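Local coordinates for protein Pcdhgb2 (Mus musculus, PDB 5SZR) that probably acts as a calcium-dependent cell-adhesion protein and may help establish and maintain specific neuronal connections in the brain, at residues 254-259 against 292-297; 218-223 against 307-312; 234-239 against 274-279. All coordinates share one frame; numbering follows the deposited sequence.

Contact 1: 254-259 against 292-297; sequences IIASDL and QLTLQA. With NAG (2-acetamido-2-deoxy-beta-D-glucopyranose), chain E.
Ile255 and Ala256 both face Thr294 in a classic beta bulge, where the antiparallel strands of 254-257 and 292-297 run at 156° to each other. Thr294 O takes a straight bond from Ile255 N at 3.0 Å and a weak one from Ala256 N, while Thr294 N donates to Ala256 O at 2.8 Å, from above the carbonyl plane. On one face, Ile254 and Leu293 cross at about a right angle, with Ile254 CG2 3.7 Å from Leu293 CD1, which also nears Ser257 CB. Ile254 lies side by side with Leu295. Beside the bulge, Ile255 sends CG1 between its N and carbonyl carbon (chi1 59°), which brings CG1 3.6 Å from Thr294 CG2; its CD1 lies 3.5 Å from C6 of the N-acetylglucosamine. Past the strand end, Asp258 OD1 accepts Gln292 N at 2.8 Å on the syn side, though the donor stands 32° out of the carboxylate plane, and Ser257 OG accepts Leu259 N in an ST turn. Strand 250-257 is outermost in its sheet, and 290-299 pairs on its far side with 306-316, as between Leu295 and Val309. Leu264, Val268 and Val270 pack on the Ile254 and Leu293 side.

Contact 2: 218-223 against 307-312; sequences ASYLVH and ANVSMR. With NAG (2-acetamido-2-deoxy-beta-D-glucopyranose), chain E; EDO (1,2-ethanediol), chain Z.
Tyr220 is held at both backbone polar atoms by the parallel neighbour strand: its N donates to Ser310 O at 2.8 Å, and its O receives Arg312 N at 2.7 Å. Val222 N continues the ladder to Arg312 O. Two side chains of 307-312 flank the tyrosine. Val309 CG2 comes to the ring edge, near its plane, 3.7 Å from Tyr220 CD2, while the methionine slants across and sets Met311 CE 3.8 Å from Tyr220 CB. A bend at chi3 (-80°) of the otherwise extended Met311 chain places CE there, and the same methyl is 3.7 Å from Val222 CG2. An alanine in place of Met311 would probably open a gap between Tyr220 and Val222 and leave both with less to pack against. On the opposite face, Leu221 and Arg312 lie side by side, pointing the same way, with Leu221 CD1 3.9 Å from Arg312 CB. Farther out, Ser290 OG bonds Arg312 NH1, and Tyr220 OH is weakly bonded to Ser238 N. Asn308 ND2 carries the N-linked sugar. Strand 219-225 is outermost in its sheet, 306-316 continues to 290-299, and Ala235 and Val237 of strand 232-240 pack against Met311 from the other sheet.

Contact 3: 234-239 against 274-279; sequences IAQVSA and SGVVFA. With MAN (alpha-D-mannopyranose), chain T; MAN (alpha-D-mannopyranose), chain Y.
Gln236 and Val276 cross obliquely on the sugar-bearing face, with Gln236 CD 3.8 Å from Val276 CG2. The glutamine has CG anti to the backbone N (chi1 -176°); its extended chain runs alongside Val276 CG2, and NE2 donates to Ser274 O at 2.9 Å, that acceptor lying near the amide plane. Gln236 OE1 receives a weak bond from O2 of one mannose, and C1 of this sugar lies 3.6 Å from Val276 CG1. A second, apolar pairing is made by Ile234 and Val277, likewise oblique, Ile234 CG1 meeting Val277 CG1 at 4.0 Å, while Ile234 CG2 rests 3.8 Å from Ala279 CB. Val277 N donates to Ala235 O at 2.6 Å, nearly straight at the hydrogen, with the donor tilted 28° from the plane of the Ala235 carbonyl. Gly275 has positive phi, and a beta carbon there would clash with Val237 O; the glycine O accepts Val237 N. Ser274 OG accepts Val276 N in an ST turn, and Ser238 OG carries the second mannose. Val277 O takes Ile234 N at 2.8 Å and Ala235 N weakly, a classic beta bulge in the antiparallel sheet of this cadherin domain's Greek-key beta sandwich.

How the contacts relate
All three contacts belong to one cadherin domain. Contacts 1 and 2 share a sheet, their centres about 9 Å apart, joined where Met311 N lies 2.6 Å from Leu293 O, a probable hydrogen bond; both also touch the N-acetylglucosamine on Asn308. Contact 3 lies in the facing sheet, its centre about 12 Å from that of contact 1 and about 10 Å from that of contact 2. Leu295 CD2 packs 3.9 Å from Val277 CG2, and Val222 CG2 3.7 Å from Ala235 CB, so the two sheets pack face to face through these apolar side chains. Calcium lies at a distance: the side chain of Gln296 is about 12 Å from a bound ion.

Contact 1: 254-259 against 292-297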
loop_
_atom_site.group_PDB
_atom_site.type_symbol
_atom_site.label_atom_id
_atom_site.label_comp_id
_atom_site.label_asym_id
_atom_site.label_seq_id
_atom_site.Cartn_x
_atom_site.Cartn_y
_atom_site.Cartn_z
ATOM N N ILE A 254 17.146 -13.093 -12.554
ATOM C CA ILE A 254 16.861 -13.696 -13.852
ATOM C C ILE A 254 16.801 -15.204 -13.659
ATOM O O ILE A 254 17.769 -15.811 -13.184
ATOM C CB ILE A 254 17.920 -13.329 -14.904
ATOM C CG1 ILE A 254 17.898 -11.831 -15.206
ATOM C CG2 ILE A 254 17.705 -14.132 -16.176
ATOM C CD1 ILE A 254 18.914 -11.419 -16.261
ATOM N N ILE A 255 15.687 -15.813 -14.050
ATOM C CA ILE A 255 15.461 -17.225 -13.780
ATOM C C ILE A 255 15.392 -18.088 -15.036
ATOM O O ILE A 255 15.600 -19.305 -14.936
ATOM C CB ILE A 255 14.190 -17.423 -12.935
ATOM C CG1 ILE A 255 12.986 -16.848 -13.673
ATOM C CG2 ILE A 255 14.359 -16.776 -11.572
ATOM C CD1 ILE A 255 11.680 -17.082 -12.974
ATOM N N ALA A 256 15.110 -17.521 -16.206
ATOM C CA ALA A 256 14.991 -18.341 -17.407
ATOM C C ALA A 256 15.268 -17.489 -18.635
ATOM O O ALA A 256 15.183 -16.258 -18.596
ATOM C CB ALA A 256 13.611 -19.000 -17.508
ATOM N N SER A 257 15.586 -18.172 -19.734
ATOM C CA SER A 257 15.976 -17.535 -20.985
ATOM C C SER A 257 16.079 -18.594 -22.070
ATOM O O SER A 257 16.455 -19.737 -21.799
ATOM C CB SER A 257 17.313 -16.800 -20.838
ATOM O OG SER A 257 17.965 -16.670 -22.084
ATOM N N ASP A 258 15.749 -18.203 -23.302
ATOM C CA ASP A 258 15.890 -19.111 -24.435
ATOM C C ASP A 258 17.334 -19.260 -24.901
ATOM O O ASP A 258 17.578 -19.986 -25.868
ATOM C CB ASP A 258 15.008 -18.662 -25.609
ATOM C CG ASP A 258 15.214 -17.204 -25.986
ATOM O OD1 ASP A 258 16.103 -16.542 -25.408
ATOM O OD2 ASP A 258 14.484 -16.721 -26.880
ATOM N N LEU A 259 18.285 -18.601 -24.244
ATOM C CA LEU A 259 19.696 -18.784 -24.538
ATOM C C LEU A 259 20.203 -20.084 -23.922
ATOM O O LEU A 259 19.487 -20.787 -23.199
ATOM C CB LEU A 259 20.517 -17.611 -24.006
ATOM C CG LEU A 259 20.166 -16.205 -24.488
ATOM C CD1 LEU A 259 20.825 -15.164 -23.596
ATOM C CD2 LEU A 259 20.581 -16.012 -25.934
ATOM N N GLN A 292 14.860 -14.070 -25.484
ATOM C CA GLN A 292 13.811 -13.968 -24.483
ATOM C C GLN A 292 14.367 -14.220 -23.089
ATOM O O GLN A 292 15.348 -14.947 -22.908
ATOM C CB GLN A 292 12.676 -14.948 -24.780
ATOM C CG GLN A 292 11.420 -14.267 -25.289
ATOM C CD GLN A 292 10.430 -15.237 -25.900
ATOM O OE1 GLN A 292 10.811 -16.269 -26.458
ATOM N NE2 GLN A 292 9.147 -14.904 -25.807
ATOM N N LEU A 293 13.704 -13.626 -22.102
ATOM C CA LEU A 293 14.217 -13.546 -20.745
ATOM C C LEU A 293 13.042 -13.543 -19.778
ATOM O O LEU A 293 12.031 -12.883 -20.031
ATOM C CB LEU A 293 15.056 -12.273 -20.579
ATOM C CG LEU A 293 16.089 -12.172 -19.466
ATOM C CD1 LEU A 293 17.201 -13.174 -19.713
ATOM C CD2 LEU A 293 16.631 -10.751 -19.407
ATOM N N THR A 294 13.174 -14.276 -18.672
ATOM C CA THR A 294 12.157 -14.285 -17.621
ATOM C C THR A 294 12.785 -13.812 -16.316
ATOM O O THR A 294 13.665 -14.483 -15.766
ATOM C CB THR A 294 11.536 -15.671 -17.449
ATOM O OG1 THR A 294 10.745 -15.985 -18.602
ATOM C CG2 THR A 294 10.640 -15.690 -16.215
ATOM N N LEU A 295 12.327 -12.668 -15.821
ATOM C CA LEU A 295 12.801 -12.111 -14.564
ATOM C C LEU A 295 11.792 -12.384 -13.453
ATOM O O LEU A 295 10.616 -12.667 -13.703
ATOM C CB LEU A 295 13.049 -10.605 -14.691
ATOM C CG LEU A 295 14.062 -10.178 -15.755
ATOM C CD1 LEU A 295 13.362 -9.864 -17.069
ATOM C CD2 LEU A 295 14.895 -8.993 -15.286
ATOM N N GLN A 296 12.269 -12.302 -12.212
ATOM C CA GLN A 296 11.445 -12.580 -11.045
ATOM C C GLN A 296 11.647 -11.498 -9.996
ATOM O O GLN A 296 12.784 -11.097 -9.724
ATOM C CB GLN A 296 11.764 -13.951 -10.444
ATOM C CG GLN A 296 11.035 -14.209 -9.131
ATOM C CD GLN A 296 11.326 -15.574 -8.550
ATOM O OE1 GLN A 296 10.627 -16.544 -8.839
ATOM N NE2 GLN A 296 12.362 -15.659 -7.721
ATOM N N ALA A 297 10.543 -11.028 -9.420
ATOM C CA ALA A 297 10.556 -10.139 -8.266
ATOM C C ALA A 297 10.125 -10.924 -7.039
ATOM O O ALA A 297 9.092 -11.599 -7.062
ATOM C CB ALA A 297 9.627 -8.940 -8.471
HETATM C C1 NAG E . 8.033 -17.850 -11.060
HETATM C C2 NAG E . 7.242 -18.531 -9.955
HETATM C C3 NAG E . 8.207 -19.208 -8.984
HETATM C C4 NAG E . 9.169 -20.123 -9.739
HETATM C C5 NAG E . 9.809 -19.383 -10.918
HETATM C C6 NAG E . 10.640 -20.266 -11.822
HETATM C C7 NAG E . 5.093 -17.414 -9.567
HETATM C C8 NAG E . 4.350 -16.401 -8.753
HETATM N N2 NAG E . 6.383 -17.586 -9.259
HETATM O O3 NAG E . 7.483 -19.941 -8.002
HETATM O O4 NAG E . 10.197 -20.572 -8.862
HETATM O O5 NAG E . 8.793 -18.805 -11.746
HETATM O O6 NAG E . 10.916 -21.522 -11.222
HETATM O O7 NAG E . 4.549 -18.053 -10.462
#

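Contact 2: 218-223 against 307-312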
loop_
_atom_site.group_PDB
_atom_site.type_symbol
_atom_site.label_atom_id
_atom_site.label_comp_id
_atom_site.label_asym_id
_atom_site.label_seq_id
_atom_site.Cartn_x
_atom_site.Cartn_y
_atom_site.Cartn_z
ATOM N N ALA A 218 3.150 -5.716 -17.618
ATOM C CA ALA A 218 2.831 -7.131 -17.786
ATOM C C ALA A 218 3.958 -7.887 -18.483
ATOM O O ALA A 218 4.131 -9.091 -18.257
ATOM C CB ALA A 218 1.532 -7.281 -18.573
ATOM N N SER A 219 4.716 -7.209 -19.338
ATOM C CA SER A 219 5.889 -7.783 -19.981
ATOM C C SER A 219 6.752 -6.633 -20.475
ATOM O O SER A 219 6.336 -5.472 -20.470
ATOM C CB SER A 219 5.509 -8.722 -21.131
ATOM O OG SER A 219 4.851 -8.014 -22.159
ATOM N N TYR A 220 7.967 -6.969 -20.902
ATOM C CA TYR A 220 8.958 -5.970 -21.274
ATOM C C TYR A 220 9.496 -6.262 -22.667
ATOM O O TYR A 220 9.981 -7.367 -22.933
ATOM C CB TYR A 220 10.106 -5.931 -20.259
ATOM C CG TYR A 220 9.733 -5.307 -18.925
ATOM C CD1 TYR A 220 9.908 -3.946 -18.699
ATOM C CD2 TYR A 220 9.216 -6.079 -17.892
ATOM C CE1 TYR A 220 9.576 -3.372 -17.481
ATOM C CE2 TYR A 220 8.883 -5.516 -16.675
ATOM C CZ TYR A 220 9.062 -4.163 -16.474
ATOM O OH TYR A 220 8.733 -3.604 -15.258
ATOM N N LEU A 221 9.410 -5.268 -23.546
ATOM C CA LEU A 221 10.005 -5.313 -24.877
ATOM C C LEU A 221 11.098 -4.252 -24.918
ATOM O O LEU A 221 10.815 -3.055 -24.790
ATOM C CB LEU A 221 8.949 -5.075 -25.954
ATOM C CG LEU A 221 9.423 -5.198 -27.402
ATOM C CD1 LEU A 221 9.942 -6.603 -27.664
ATOM C CD2 LEU A 221 8.301 -4.852 -28.361
ATOM N N VAL A 222 12.345 -4.688 -25.080
ATOM C CA VAL A 222 13.505 -3.811 -24.979
ATOM C C VAL A 222 14.231 -3.785 -26.316
ATOM O O VAL A 222 14.395 -4.827 -26.961
ATOM C CB VAL A 222 14.450 -4.273 -23.851
ATOM C CG1 VAL A 222 15.616 -3.305 -23.695
ATOM C CG2 VAL A 222 13.679 -4.408 -22.546
ATOM N N HIS A 223 14.664 -2.596 -26.729
ATOM C CA HIS A 223 15.483 -2.410 -27.922
ATOM C C HIS A 223 16.896 -2.026 -27.503
ATOM O O HIS A 223 17.075 -1.128 -26.674
ATOM C CB HIS A 223 14.903 -1.324 -28.833
ATOM C CG HIS A 223 13.627 -1.711 -29.514
ATOM N ND1 HIS A 223 12.398 -1.623 -28.899
ATOM C CD2 HIS A 223 13.389 -2.177 -30.763
ATOM C CE1 HIS A 223 11.458 -2.022 -29.736
ATOM N NE2 HIS A 223 12.032 -2.364 -30.874
ATOM N N ALA A 307 6.725 -12.764 -8.148
ATOM C CA ALA A 307 6.076 -12.705 -9.449
ATOM C C ALA A 307 7.124 -12.877 -10.540
ATOM O O ALA A 307 8.316 -12.621 -10.340
ATOM C CB ALA A 307 5.315 -11.391 -9.657
ATOM N N ASN A 308 6.653 -13.308 -11.706
ATOM C CA ASN A 308 7.480 -13.546 -12.879
ATOM C C ASN A 308 6.999 -12.678 -14.027
ATOM O O ASN A 308 5.790 -12.508 -14.221
ATOM C CB ASN A 308 7.417 -15.002 -13.297
ATOM C CG ASN A 308 8.014 -15.914 -12.274
ATOM O OD1 ASN A 308 9.057 -15.611 -11.692
ATOM N ND2 ASN A 308 7.362 -17.038 -12.028
ATOM N N VAL A 309 7.943 -12.143 -14.797
ATOM C CA VAL A 309 7.617 -11.289 -15.930
ATOM C C VAL A 309 8.523 -11.669 -17.092
ATOM O O VAL A 309 9.683 -12.050 -16.901
ATOM C CB VAL A 309 7.750 -9.789 -15.573
ATOM C CG1 VAL A 309 9.200 -9.426 -15.288
ATOM C CG2 VAL A 309 7.166 -8.915 -16.670
ATOM N N SER A 310 7.980 -11.586 -18.301
ATOM C CA SER A 310 8.724 -11.916 -19.507
ATOM C C SER A 310 9.321 -10.652 -20.111
ATOM O O SER A 310 8.640 -9.626 -20.227
ATOM C CB SER A 310 7.830 -12.616 -20.531
ATOM O OG SER A 310 8.549 -12.884 -21.727
ATOM N N MET A 311 10.591 -10.728 -20.494
ATOM C CA MET A 311 11.257 -9.652 -21.213
ATOM C C MET A 311 11.786 -10.185 -22.535
ATOM O O MET A 311 12.422 -11.243 -22.570
ATOM C CB MET A 311 12.401 -9.050 -20.397
ATOM C CG MET A 311 13.216 -8.034 -21.169
ATOM S SD MET A 311 14.586 -7.348 -20.231
ATOM C CE MET A 311 13.738 -6.130 -19.228
ATOM N N ARG A 312 11.517 -9.459 -23.615
ATOM C CA ARG A 312 12.106 -9.742 -24.915
ATOM C C ARG A 312 13.047 -8.606 -25.295
ATOM O O ARG A 312 12.701 -7.428 -25.151
ATOM C CB ARG A 312 11.032 -9.930 -25.989
ATOM C CG ARG A 312 11.613 -10.161 -27.374
ATOM C CD ARG A 312 10.540 -10.469 -28.405
ATOM N NE ARG A 312 10.024 -11.830 -28.288
ATOM C CZ ARG A 312 10.606 -12.898 -28.828
ATOM N NH1 ARG A 312 11.732 -12.766 -29.521
ATOM N NH2 ARG A 312 10.064 -14.097 -28.680
HETATM C C1 NAG E . 8.033 -17.850 -11.060
HETATM C C2 NAG E . 7.242 -18.531 -9.955
HETATM C C3 NAG E . 8.207 -19.208 -8.984
HETATM C C4 NAG E . 9.169 -20.123 -9.739
HETATM C C5 NAG E . 9.809 -19.383 -10.918
HETATM C C6 NAG E . 10.640 -20.266 -11.822
HETATM C C7 NAG E . 5.093 -17.414 -9.567
HETATM C C8 NAG E . 4.350 -16.401 -8.753
HETATM N N2 NAG E . 6.383 -17.586 -9.259
HETATM O O3 NAG E . 7.483 -19.941 -8.002
HETATM O O4 NAG E . 10.197 -20.572 -8.862
HETATM O O5 NAG E . 8.793 -18.805 -11.746
HETATM O O6 NAG E . 10.916 -21.522 -11.222
HETATM O O7 NAG E . 4.549 -18.053 -10.462
HETATM C C1 EDO Z . 7.816 -2.410 -22.959
HETATM O O1 EDO Z . 6.944 -3.402 -23.513
HETATM C C2 EDO Z . 7.333 -1.022 -23.363
HETATM O O2 EDO Z . 7.739 -0.061 -22.379
#

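Contact 3: 234-239 against 274-279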
loop_
_atom_site.group_PDB
_atom_site.type_symbol
_atom_site.label_atom_id
_atom_site.label_comp_id
_atom_site.label_asym_id
_atom_site.label_seq_id
_atom_site.Cartn_x
_atom_site.Cartn_y
_atom_site.Cartn_z
ATOM N N ILE A 234 20.387 -1.506 -20.216
ATOM C CA ILE A 234 19.454 -1.544 -21.334
ATOM C C ILE A 234 17.990 -1.420 -20.913
ATOM O O ILE A 234 17.149 -1.104 -21.768
ATOM C CB ILE A 234 19.650 -2.815 -22.187
ATOM C CG1 ILE A 234 19.270 -4.069 -21.396
ATOM C CG2 ILE A 234 21.081 -2.908 -22.698
ATOM C CD1 ILE A 234 19.562 -5.362 -22.139
ATOM N N ALA A 235 17.655 -1.660 -19.646
ATOM C CA ALA A 235 16.278 -1.548 -19.172
ATOM C C ALA A 235 16.276 -1.605 -17.650
ATOM O O ALA A 235 17.279 -1.954 -17.020
ATOM C CB ALA A 235 15.382 -2.649 -19.748
ATOM N N GLN A 236 15.126 -1.269 -17.064
ATOM C CA GLN A 236 14.947 -1.328 -15.615
ATOM C C GLN A 236 13.549 -1.840 -15.305
ATOM O O GLN A 236 12.561 -1.149 -15.575
ATOM C CB GLN A 236 15.172 0.037 -14.968
ATOM C CG GLN A 236 15.084 0.002 -13.452
ATOM C CD GLN A 236 15.542 1.295 -12.805
ATOM O OE1 GLN A 236 15.696 2.322 -13.473
ATOM N NE2 GLN A 236 15.767 1.250 -11.495
ATOM N N VAL A 237 13.469 -3.040 -14.739
ATOM C CA VAL A 237 12.202 -3.580 -14.264
ATOM C C VAL A 237 11.921 -3.029 -12.873
ATOM O O VAL A 237 12.839 -2.687 -12.120
ATOM C CB VAL A 237 12.222 -5.122 -14.267
ATOM C CG1 VAL A 237 12.478 -5.650 -15.671
ATOM C CG2 VAL A 237 13.265 -5.648 -13.289
ATOM N N SER A 238 10.637 -2.927 -12.533
ATOM C CA SER A 238 10.222 -2.435 -11.225
ATOM C C SER A 238 8.942 -3.147 -10.819
ATOM O O SER A 238 8.013 -3.267 -11.624
ATOM C CB SER A 238 10.007 -0.915 -11.236
ATOM O OG SER A 238 9.605 -0.444 -9.959
ATOM N N ALA A 239 8.904 -3.622 -9.577
ATOM C CA ALA A 239 7.707 -4.214 -8.999
ATOM C C ALA A 239 7.383 -3.516 -7.685
ATOM O O ALA A 239 8.271 -2.994 -7.004
ATOM C CB ALA A 239 7.870 -5.721 -8.771
ATOM N N SER A 274 18.121 -2.665 -7.652
ATOM C CA SER A 274 17.607 -1.598 -8.500
ATOM C C SER A 274 16.735 -2.096 -9.645
ATOM O O SER A 274 15.942 -1.314 -10.183
ATOM C CB SER A 274 18.763 -0.790 -9.100
ATOM O OG SER A 274 19.341 -1.503 -10.174
ATOM N N GLY A 275 16.874 -3.358 -10.040
ATOM C CA GLY A 275 16.161 -3.865 -11.191
ATOM C C GLY A 275 16.718 -3.434 -12.527
ATOM O O GLY A 275 16.122 -3.762 -13.563
ATOM N N VAL A 276 17.832 -2.699 -12.544
ATOM C CA VAL A 276 18.472 -2.342 -13.802
ATOM C C VAL A 276 18.976 -3.606 -14.479
ATOM O O VAL A 276 19.588 -4.471 -13.839
ATOM C CB VAL A 276 19.612 -1.343 -13.564
ATOM C CG1 VAL A 276 20.440 -1.186 -14.821
ATOM C CG2 VAL A 276 19.055 -0.002 -13.126
ATOM N N VAL A 277 18.699 -3.729 -15.773
ATOM C CA VAL A 277 19.142 -4.864 -16.575
ATOM C C VAL A 277 20.318 -4.409 -17.431
ATOM O O VAL A 277 20.198 -3.446 -18.199
ATOM C CB VAL A 277 18.002 -5.410 -17.446
ATOM C CG1 VAL A 277 18.499 -6.560 -18.309
ATOM C CG2 VAL A 277 16.835 -5.848 -16.577
ATOM N N PHE A 278 21.452 -5.096 -17.305
ATOM C CA PHE A 278 22.666 -4.761 -18.037
ATOM C C PHE A 278 22.906 -5.758 -19.157
ATOM O O PHE A 278 22.678 -6.960 -18.991
ATOM C CB PHE A 278 23.896 -4.760 -17.127
ATOM C CG PHE A 278 23.858 -3.726 -16.046
ATOM C CD1 PHE A 278 24.462 -2.492 -16.231
ATOM C CD2 PHE A 278 23.228 -3.993 -14.835
ATOM C CE1 PHE A 278 24.432 -1.536 -15.232
ATOM C CE2 PHE A 278 23.197 -3.041 -13.830
ATOM C CZ PHE A 278 23.799 -1.808 -14.030
ATOM N N ALA A 279 23.386 -5.253 -20.293
ATOM C CA ALA A 279 23.944 -6.108 -21.332
ATOM C C ALA A 279 25.384 -6.430 -20.962
ATOM O O ALA A 279 26.201 -5.521 -20.786
ATOM C CB ALA A 279 23.871 -5.419 -22.693
HETATM C C1 MAN T . 20.357 1.821 -16.717
HETATM C C2 MAN T . 18.837 1.679 -16.546
HETATM C C3 MAN T . 18.146 1.861 -17.894
HETATM C C4 MAN T . 18.598 3.164 -18.586
HETATM C C5 MAN T . 20.126 3.219 -18.677
HETATM C C6 MAN T . 20.658 4.538 -19.198
HETATM O O2 MAN T . 18.310 2.701 -15.691
HETATM O O3 MAN T . 16.725 1.833 -17.761
HETATM O O4 MAN T . 18.068 3.216 -19.898
HETATM O O5 MAN T . 20.713 3.010 -17.364
HETATM O O6 MAN T . 22.085 4.472 -19.146
HETATM C C1 MAN Y . 9.375 0.983 -10.004
HETATM C C2 MAN Y . 10.250 1.374 -8.804
HETATM C C3 MAN Y . 9.669 0.790 -7.516
HETATM C C4 MAN Y . 8.175 1.113 -7.362
HETATM C C5 MAN Y . 7.385 0.756 -8.634
HETATM C C6 MAN Y . 5.956 1.272 -8.576
HETATM O O2 MAN Y . 10.262 2.795 -8.603
HETATM O O3 MAN Y . 10.373 1.250 -6.364
HETATM O O4 MAN Y . 7.652 0.363 -6.278
HETATM O O5 MAN Y . 8.019 1.335 -9.807
HETATM O O6 MAN Y . 5.226 0.718 -9.666
#